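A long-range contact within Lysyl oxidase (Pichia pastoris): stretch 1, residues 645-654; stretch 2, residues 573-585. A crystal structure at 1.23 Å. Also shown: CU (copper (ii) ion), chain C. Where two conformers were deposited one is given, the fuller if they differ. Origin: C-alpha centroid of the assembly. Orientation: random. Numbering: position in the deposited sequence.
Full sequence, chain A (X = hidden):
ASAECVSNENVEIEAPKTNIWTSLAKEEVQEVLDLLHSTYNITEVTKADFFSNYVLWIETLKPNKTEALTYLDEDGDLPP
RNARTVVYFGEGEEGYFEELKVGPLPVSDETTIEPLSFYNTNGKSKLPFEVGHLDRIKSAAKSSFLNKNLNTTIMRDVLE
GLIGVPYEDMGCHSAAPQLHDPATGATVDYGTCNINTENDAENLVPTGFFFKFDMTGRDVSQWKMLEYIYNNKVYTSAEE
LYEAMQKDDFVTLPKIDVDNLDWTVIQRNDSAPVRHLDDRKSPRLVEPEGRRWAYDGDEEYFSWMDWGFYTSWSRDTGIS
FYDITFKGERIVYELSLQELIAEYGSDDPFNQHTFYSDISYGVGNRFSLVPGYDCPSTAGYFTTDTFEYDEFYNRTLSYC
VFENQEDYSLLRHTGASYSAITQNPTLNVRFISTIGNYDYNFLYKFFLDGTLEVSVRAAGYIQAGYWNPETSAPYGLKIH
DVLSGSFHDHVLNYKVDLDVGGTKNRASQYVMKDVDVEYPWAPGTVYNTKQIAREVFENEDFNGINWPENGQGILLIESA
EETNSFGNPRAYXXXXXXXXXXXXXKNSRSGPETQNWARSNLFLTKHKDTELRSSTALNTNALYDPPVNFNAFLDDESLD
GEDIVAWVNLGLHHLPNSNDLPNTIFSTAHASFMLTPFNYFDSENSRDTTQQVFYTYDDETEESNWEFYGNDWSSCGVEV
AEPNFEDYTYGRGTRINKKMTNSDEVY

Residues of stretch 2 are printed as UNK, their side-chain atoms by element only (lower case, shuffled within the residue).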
ATOM      1  N   VAL A 645      -4.826 -14.412  20.013  1.00 13.41           N
ATOM      2  CA  VAL A 645      -5.217 -13.078  19.568  1.00 13.62           C
ATOM      3  C   VAL A 645      -3.939 -12.377  19.060  1.00 12.29           C
ATOM      4  O   VAL A 645      -2.880 -12.451  19.702  1.00 13.91           O
ATOM      5  CB  VAL A 645      -5.785 -12.233  20.748  1.00 14.29           C
ATOM      6  CG1 VAL A 645      -6.128 -10.824  20.321  1.00 14.90           C
ATOM      7  CG2 VAL A 645      -6.950 -12.935  21.383  1.00 14.80           C
ATOM      8  N   ALA A 646      -4.049 -11.747  17.881  1.00 13.29           N
ATOM      9  CA  ALA A 646      -2.975 -10.899  17.380  1.00 13.42           C
ATOM     10  C   ALA A 646      -3.370  -9.451  17.632  1.00 12.46           C
ATOM     11  O   ALA A 646      -4.423  -9.019  17.284  1.00 16.07           O
ATOM     12  CB  ALA A 646      -2.722 -11.132  15.901  1.00 14.13           C
ATOM     13  N   TRP A 647      -2.446  -8.724  18.241  1.00 13.19           N
ATOM     14  CA  TRP A 647      -2.619  -7.284  18.506  1.00 13.24           C
ATOM     15  C   TRP A 647      -1.652  -6.622  17.515  1.00 11.17           C
ATOM     16  O   TRP A 647      -0.425  -6.703  17.695  1.00 13.77           O
ATOM     17  CB  TRP A 647      -2.234  -6.974  19.979  1.00 13.56           C
ATOM     18  CG  TRP A 647      -2.987  -7.782  21.000  1.00 13.84           C
ATOM     19  CD1 TRP A 647      -2.615  -8.986  21.446  1.00 13.96           C
ATOM     20  CD2 TRP A 647      -4.185  -7.426  21.737  1.00 13.52           C
ATOM     21  NE1 TRP A 647      -3.527  -9.452  22.359  1.00 15.03           N
ATOM     22  CE2 TRP A 647      -4.500  -8.514  22.562  1.00 13.78           C
ATOM     23  CE3 TRP A 647      -5.048  -6.328  21.726  1.00 14.34           C
ATOM     24  CZ2 TRP A 647      -5.593  -8.519  23.430  1.00 14.60           C
ATOM     25  CZ3 TRP A 647      -6.141  -6.318  22.586  1.00 14.02           C
ATOM     26  CH2 TRP A 647      -6.420  -7.424  23.423  1.00 14.65           C
ATOM     27  N   VAL A 648      -2.236  -6.032  16.460  1.00 12.30           N
ATOM     28  CA  VAL A 648      -1.516  -5.589  15.295  1.00 12.22           C
ATOM     29  C   VAL A 648      -1.475  -4.083  15.253  1.00 12.76           C
ATOM     30  O   VAL A 648      -2.498  -3.431  15.390  1.00 12.86           O
ATOM     31  CB  VAL A 648      -2.154  -6.129  13.992  1.00 13.40           C
ATOM     32  CG1 VAL A 648      -1.342  -5.689  12.828  1.00 13.19           C
ATOM     33  CG2 VAL A 648      -2.279  -7.648  14.051  1.00 15.54           C
ATOM     34  N   ASN A 649      -0.280  -3.509  15.100  1.00 12.35           N
ATOM     35  CA  ASN A 649      -0.118  -2.076  15.046  1.00 12.60           C
ATOM     36  C   ASN A 649       0.091  -1.519  13.644  1.00 12.02           C
ATOM     37  O   ASN A 649       0.760  -2.126  12.795  1.00 13.05           O
ATOM     38  CB  ASN A 649       1.055  -1.633  15.924  1.00 12.30           C
ATOM     39  CG  ASN A 649       0.821  -1.944  17.361  1.00 13.20           C
ATOM     40  OD1 ASN A 649      -0.324  -1.877  17.840  1.00 14.57           O
ATOM     41  ND2 ASN A 649       1.894  -2.303  18.073  1.00 14.01           N
ATOM     42  N   LEU A 650      -0.480  -0.338  13.436  1.00 12.30           N
ATOM     43  CA  LEU A 650      -0.227   0.516  12.269  1.00 12.38           C
ATOM     44  C   LEU A 650       0.293   1.829  12.771  1.00 12.14           C
ATOM     45  O   LEU A 650      -0.102   2.306  13.826  1.00 14.34           O
ATOM     46  CB  LEU A 650      -1.531   0.721  11.498  1.00 13.33           C
ATOM     47  CG  LEU A 650      -2.100  -0.495  10.776  1.00 13.05           C
ATOM     48  CD1 LEU A 650      -3.335  -0.143  10.021  1.00 13.55           C
ATOM     49  CD2 LEU A 650      -1.068  -1.115   9.859  1.00 13.61           C
ATOM     50  N   GLY A 651       1.123   2.486  11.990  1.00 12.88           N
ATOM     51  CA  GLY A 651       1.692   3.724  12.462  1.00 15.14           C
ATOM     52  C   GLY A 651       2.273   4.584  11.382  1.00 14.16           C
ATOM     53  O   GLY A 651       2.396   4.154  10.235  1.00 14.77           O
ATOM     54  N   LEU A 652       2.653   5.792  11.771  1.00 13.10           N
ATOM     55  CA  LEU A 652       3.290   6.778  10.902  1.00 13.09           C
ATOM     56  C   LEU A 652       4.262   7.592  11.736  1.00 12.66           C
ATOM     57  O   LEU A 652       3.884   8.107  12.797  1.00 14.88           O
ATOM     58  CB  LEU A 652       2.244   7.746  10.339  0.60 23.35           C
ATOM     59  CG  LEU A 652       1.033   7.150   9.602  0.60 19.65           C
ATOM     60  CD1 LEU A 652      -0.113   8.156   9.439  0.60 36.71           C
ATOM     61  CD2 LEU A 652       1.378   6.604   8.203  0.60 23.99           C
ATOM     62  N   HIS A 653       5.478   7.747  11.250  1.00 13.66           N
ATOM     63  CA  HIS A 653       6.392   8.751  11.772  1.00 13.20           C
ATOM     64  C   HIS A 653       6.187  10.022  10.959  1.00 14.68           C
ATOM     65  O   HIS A 653       6.605  10.105   9.797  1.00 18.49           O
ATOM     66  CB  HIS A 653       7.840   8.313  11.610  1.00 13.90           C
ATOM     67  CG  HIS A 653       8.150   6.955  12.156  1.00 13.98           C
ATOM     68  ND1 HIS A 653       7.790   6.557  13.426  1.00 14.82           N
ATOM     69  CD2 HIS A 653       8.754   5.894  11.580  1.00 14.16           C
ATOM     70  CE1 HIS A 653       8.204   5.314  13.612  1.00 15.03           C
ATOM     71  NE2 HIS A 653       8.766   4.880  12.496  1.00 14.51           N
ATOM     72  N   HIS A 654       5.535  11.007  11.541  1.00 14.60           N
ATOM     73  CA  HIS A 654       5.083  12.190  10.810  1.00 14.25           C
ATOM     74  C   HIS A 654       6.008  13.355  11.128  1.00 14.78           C
ATOM     75  O   HIS A 654       6.082  13.820  12.251  1.00 15.43           O
ATOM     76  CB  HIS A 654       3.654  12.511  11.182  1.00 14.95           C
ATOM     77  CG  HIS A 654       2.979  13.461  10.264  1.00 16.57           C
ATOM     78  ND1 HIS A 654       1.694  13.905  10.490  1.00 17.07           N
ATOM     79  CD2 HIS A 654       3.335  13.962   9.052  1.00 18.10           C
ATOM     80  CE1 HIS A 654       1.315  14.698   9.496  1.00 16.41           C
ATOM     81  NE2 HIS A 654       2.297  14.752   8.613  1.00 18.65           N
ATOM     82  N   UNK A 573      -2.721 -15.490   6.590  1.00 13.27           N
ATOM     83  CA  UNK A 573      -1.476 -14.714   6.637  1.00 13.98           C
ATOM     84  C   UNK A 573      -1.814 -13.291   7.024  1.00 13.07           C
ATOM     85  O   UNK A 573      -2.653 -12.673   6.383  1.00 13.89           O
ATOM     86  c   UNK A 573      -0.819 -14.827   5.243  1.00 13.76           C
ATOM     87  c   UNK A 573       0.331 -13.877   4.971  1.00 15.28           C
ATOM     88  o   UNK A 573       0.505 -13.497   3.796  1.00 17.35           O
ATOM     89  n   UNK A 573       1.140 -13.567   5.942  1.00 14.66           N
ATOM     90  N   UNK A 574      -1.132 -12.824   8.073  1.00 12.36           N
ATOM     91  CA  UNK A 574      -1.171 -11.405   8.468  1.00 14.19           C
ATOM     92  C   UNK A 574      -0.041 -10.725   7.705  1.00 13.73           C
ATOM     93  O   UNK A 574       1.139 -10.943   8.018  1.00 14.31           O
ATOM     94  c   UNK A 574      -1.988 -12.065  10.771  1.00 14.43           C
ATOM     95  c   UNK A 574      -0.985 -11.217   9.976  1.00 14.07           C
ATOM     96  c   UNK A 574      -1.792 -11.987  12.282  1.00 16.21           C
ATOM     97  c   UNK A 574      -1.115  -9.737  10.313  1.00 14.77           C
ATOM     98  N   UNK A 575      -0.417  -9.937   6.689  1.00 13.93           N
ATOM     99  CA  UNK A 575       0.533  -9.389   5.698  1.00 15.87           C
ATOM    100  C   UNK A 575       0.607  -7.874   5.945  1.00 14.79           C
ATOM    101  O   UNK A 575      -0.388  -7.182   5.792  1.00 16.09           O
ATOM    102  s   UNK A 575       0.075  -9.361   1.553  0.70 42.49           S
ATOM    103  c   UNK A 575      -0.806 -10.754   1.824  0.70 29.17           C
ATOM    104  c   UNK A 575       0.790  -9.109   3.195  0.70 25.09           C
ATOM    105  c   UNK A 575      -0.050  -9.686   4.295  1.00 19.84           C
ATOM    106  N   UNK A 576       1.769  -7.339   6.295  1.00 16.49           N
ATOM    107  CA  UNK A 576       1.871  -5.883   6.448  1.00 15.14           C
ATOM    108  C   UNK A 576       1.780  -5.160   5.117  1.00 15.22           C
ATOM    109  O   UNK A 576       2.242  -5.659   4.114  1.00 18.30           O
ATOM    110  c   UNK A 576       4.041  -6.888   6.588  1.00 21.05           C
ATOM    111  c   UNK A 576       3.054  -8.040   6.545  1.00 18.37           C
ATOM    112  c   UNK A 576       3.239  -5.681   7.068  1.00 19.22           C
ATOM    113  N   UNK A 577       1.119  -4.020   5.114  1.00 15.71           N
ATOM    114  CA  UNK A 577       1.190  -3.064   4.026  1.00 18.07           C
ATOM    115  C   UNK A 577       2.048  -1.910   4.506  1.00 19.27           C
ATOM    116  O   UNK A 577       2.937  -2.044   5.338  1.00 22.73           O
ATOM    117  N   UNK A 578       1.731  -0.735   4.044  1.00 24.72           N
ATOM    118  CA  UNK A 578       2.413   0.429   4.544  1.00 23.45           C
ATOM    119  C   UNK A 578       2.107   0.729   5.977  1.00 16.26           C
ATOM    120  O   UNK A 578       1.166   0.260   6.567  1.00 17.44           O
ATOM    121  N   UNK A 579       3.017   1.460   6.583  1.00 15.94           N
ATOM    122  CA  UNK A 579       2.824   1.894   7.945  1.00 15.45           C
ATOM    123  C   UNK A 579       3.009   0.821   8.971  1.00 13.89           C
ATOM    124  O   UNK A 579       2.462   0.869  10.052  1.00 14.42           O
ATOM    125  N   UNK A 580       3.883  -0.131   8.660  1.00 13.85           N
ATOM    126  CA  UNK A 580       4.226  -1.160   9.600  1.00 14.67           C
ATOM    127  C   UNK A 580       5.363  -0.694  10.514  1.00 13.95           C
ATOM    128  O   UNK A 580       6.456  -1.259  10.536  1.00 15.34           O
ATOM    129  N   UNK A 581       5.065   0.329  11.325  1.00 13.41           N
ATOM    130  CA  UNK A 581       6.010   0.942  12.232  1.00 13.94           C
ATOM    131  C   UNK A 581       5.425   1.077  13.631  1.00 13.54           C
ATOM    132  O   UNK A 581       4.229   1.067  13.828  1.00 15.32           O
ATOM    133  c   UNK A 581       7.077   2.206  10.274  1.00 16.56           C
ATOM    134  c   UNK A 581       6.511   2.306  11.727  1.00 15.44           C
ATOM    135  c   UNK A 581       5.430   3.350  11.772  1.00 16.96           C
ATOM    136  N   UNK A 582       6.330   1.170  14.602  1.00 13.32           N
ATOM    137  CA  UNK A 582       6.008   1.333  16.005  1.00 13.66           C
ATOM    138  C   UNK A 582       6.717   2.570  16.574  1.00 13.36           C
ATOM    139  O   UNK A 582       7.443   3.264  15.858  1.00 13.76           O
ATOM    140  n   UNK A 582       9.755  -1.232  16.221  1.00 16.06           N
ATOM    141  c   UNK A 582       6.369   0.056  16.790  1.00 13.78           C
ATOM    142  c   UNK A 582       8.400  -1.342  16.026  1.00 15.28           C
ATOM    143  c   UNK A 582       7.807  -0.334  16.704  1.00 13.48           C
ATOM    144  n   UNK A 582       8.829   0.379  17.288  1.00 14.14           N
ATOM    145  c   UNK A 582       9.991  -0.195  16.996  1.00 16.22           C
ATOM    146  N   UNK A 583       6.511   2.848  17.852  1.00 13.03           N
ATOM    147  CA  UNK A 583       7.110   4.003  18.471  1.00 13.73           C
ATOM    148  C   UNK A 583       8.604   4.026  18.312  1.00 13.43           C
ATOM    149  O   UNK A 583       9.281   3.009  18.475  1.00 15.03           O
ATOM    150  n   UNK A 583       5.962   5.210  22.638  1.00 14.25           N
ATOM    151  c   UNK A 583       6.816   4.044  19.973  1.00 13.50           C
ATOM    152  c   UNK A 583       6.444   5.047  23.863  1.00 14.51           C
ATOM    153  n   UNK A 583       6.314   3.899  24.503  1.00 15.34           N
ATOM    154  c   UNK A 583       5.206   4.232  21.900  1.00 13.42           C
ATOM    155  c   UNK A 583       5.409   4.393  20.382  1.00 13.80           C
ATOM    156  n   UNK A 583       7.070   6.045  24.449  1.00 16.38           N
ATOM    157  N   UNK A 584       9.127   5.203  18.068  1.00 14.36           N
ATOM    158  CA  UNK A 584      10.572   5.495  18.153  1.00 15.52           C
ATOM    159  C   UNK A 584      11.020   5.621  19.597  1.00 14.68           C
ATOM    160  O   UNK A 584      11.992   4.992  20.008  1.00 15.55           O
ATOM    161  c   UNK A 584      10.586   7.789  15.020  1.00 16.62           C
ATOM    162  c   UNK A 584      12.391   7.123  17.553  1.00 15.97           C
ATOM    163  c   UNK A 584      10.908   6.753  17.349  1.00 15.41           C
ATOM    164  c   UNK A 584      10.581   6.532  15.878  1.00 15.63           C
ATOM    165  N   UNK A 585      10.335   6.449  20.367  1.00 14.68           N
ATOM    166  CA  UNK A 585      10.686   6.660  21.787  1.00 14.37           C
ATOM    167  C   UNK A 585      10.457   5.361  22.588  1.00 14.09           C
ATOM    168  O   UNK A 585       9.478   4.640  22.308  1.00 14.82           O
ATOM    169  c   UNK A 585      10.002   7.957  23.865  1.00 15.74           C
ATOM    170  c   UNK A 585       9.834   7.818  22.342  1.00 15.18           C
ATOM    171  c   UNK A 585      10.159   9.111  21.598  1.00 16.54           C
TER
HETATM  172 CU    CU C 801       0.558  13.512  12.113  1.00 20.69          CU
HETATM  173  O   HOH W   1       3.485  -1.581  13.441  1.00 15.68           O
HETATM  174  O   HOH W   2      -0.954  15.087  12.432  1.00 33.71           O

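Position 573 has two carbons, the second carrying one oxygen and one nitrogen. That is a carboxamide on a short stem, and it lies out of reach of stretch 1. It is Asn-573.

Position 574 has four carbons, forked at the first, with one arm two carbons long. The CA-to-CB bond points toward stretch 1. This is Ile-574; its CD1 lies 3.8 Å from CB of Ala-646, and its CG2 lies 4.4 Å from CG2 of Val-648.

Position 575 is an unbranched chain of two carbons, a sulfur and a last carbon. It touches nothing on stretch 1. It is Met-575.

At position 576 three carbons close a ring onto the backbone nitrogen. This is Pro-576, the last residue of the strand.

Positions 577 to 580 have no side-chain atoms, so they are Gly-577, Gly-578, Gly-579 and Gly-580. Gly-579 has a positive phi of 75°, which favours glycine. A CB there would sit 2.9 Å from O of Gly-651, a clash. O of Gly-579 accepts a hydrogen bond from N of Gly-651 at 2.9 Å. CA of Leu-650 adds a CA-H...O contact to the same O of Gly-579 at 3.5 Å.

Position 581 has one carbon carrying two more. The CA-to-CB bond points toward stretch 1. It is Val-581. Its CG2 packs 3.4 Å from C of Gly-651 and covers one face of the His-653 ring. Water 1 donates to O of Asn-649 at 2.9 Å and, weakly, to O of Val-581 at 2.8 Å.

Position 582 has one carbon, then a five-membered ring of three carbons and two nitrogens. The CA-to-CB bond points away from stretch 1. It is His-582, whose ND1 donates a hydrogen bond to the backbone O of position 583 at 2.9 Å.

Position 583 has three carbons, a nitrogen, then a carbon bearing two nitrogens. The CA-to-CB bond points away from stretch 1. The guanidinium group makes this Arg-583.

Position 584 has four carbons, forked at the first, with one arm two carbons long. The CA-to-CB bond points toward stretch 1. It is Ile-584; its CD1 is 3.4 Å from ND1 of His-653.

Position 585 has one carbon carrying two. It is out of reach and is Val-585.

The contact works through close backbone fit and a clasped ring. A CB on Gly-651 would come 2.8 Å from O of Val-581, so glycine on both sides permits the approach. Val-581 and Ile-584 make CH-pi contacts with opposite faces of His-653, while O of His-582 lies at the ring edge, 3.1 Å from CE1 of His-653.

Stretch 2, residues 573-585: NIMPGGGGVHRIV
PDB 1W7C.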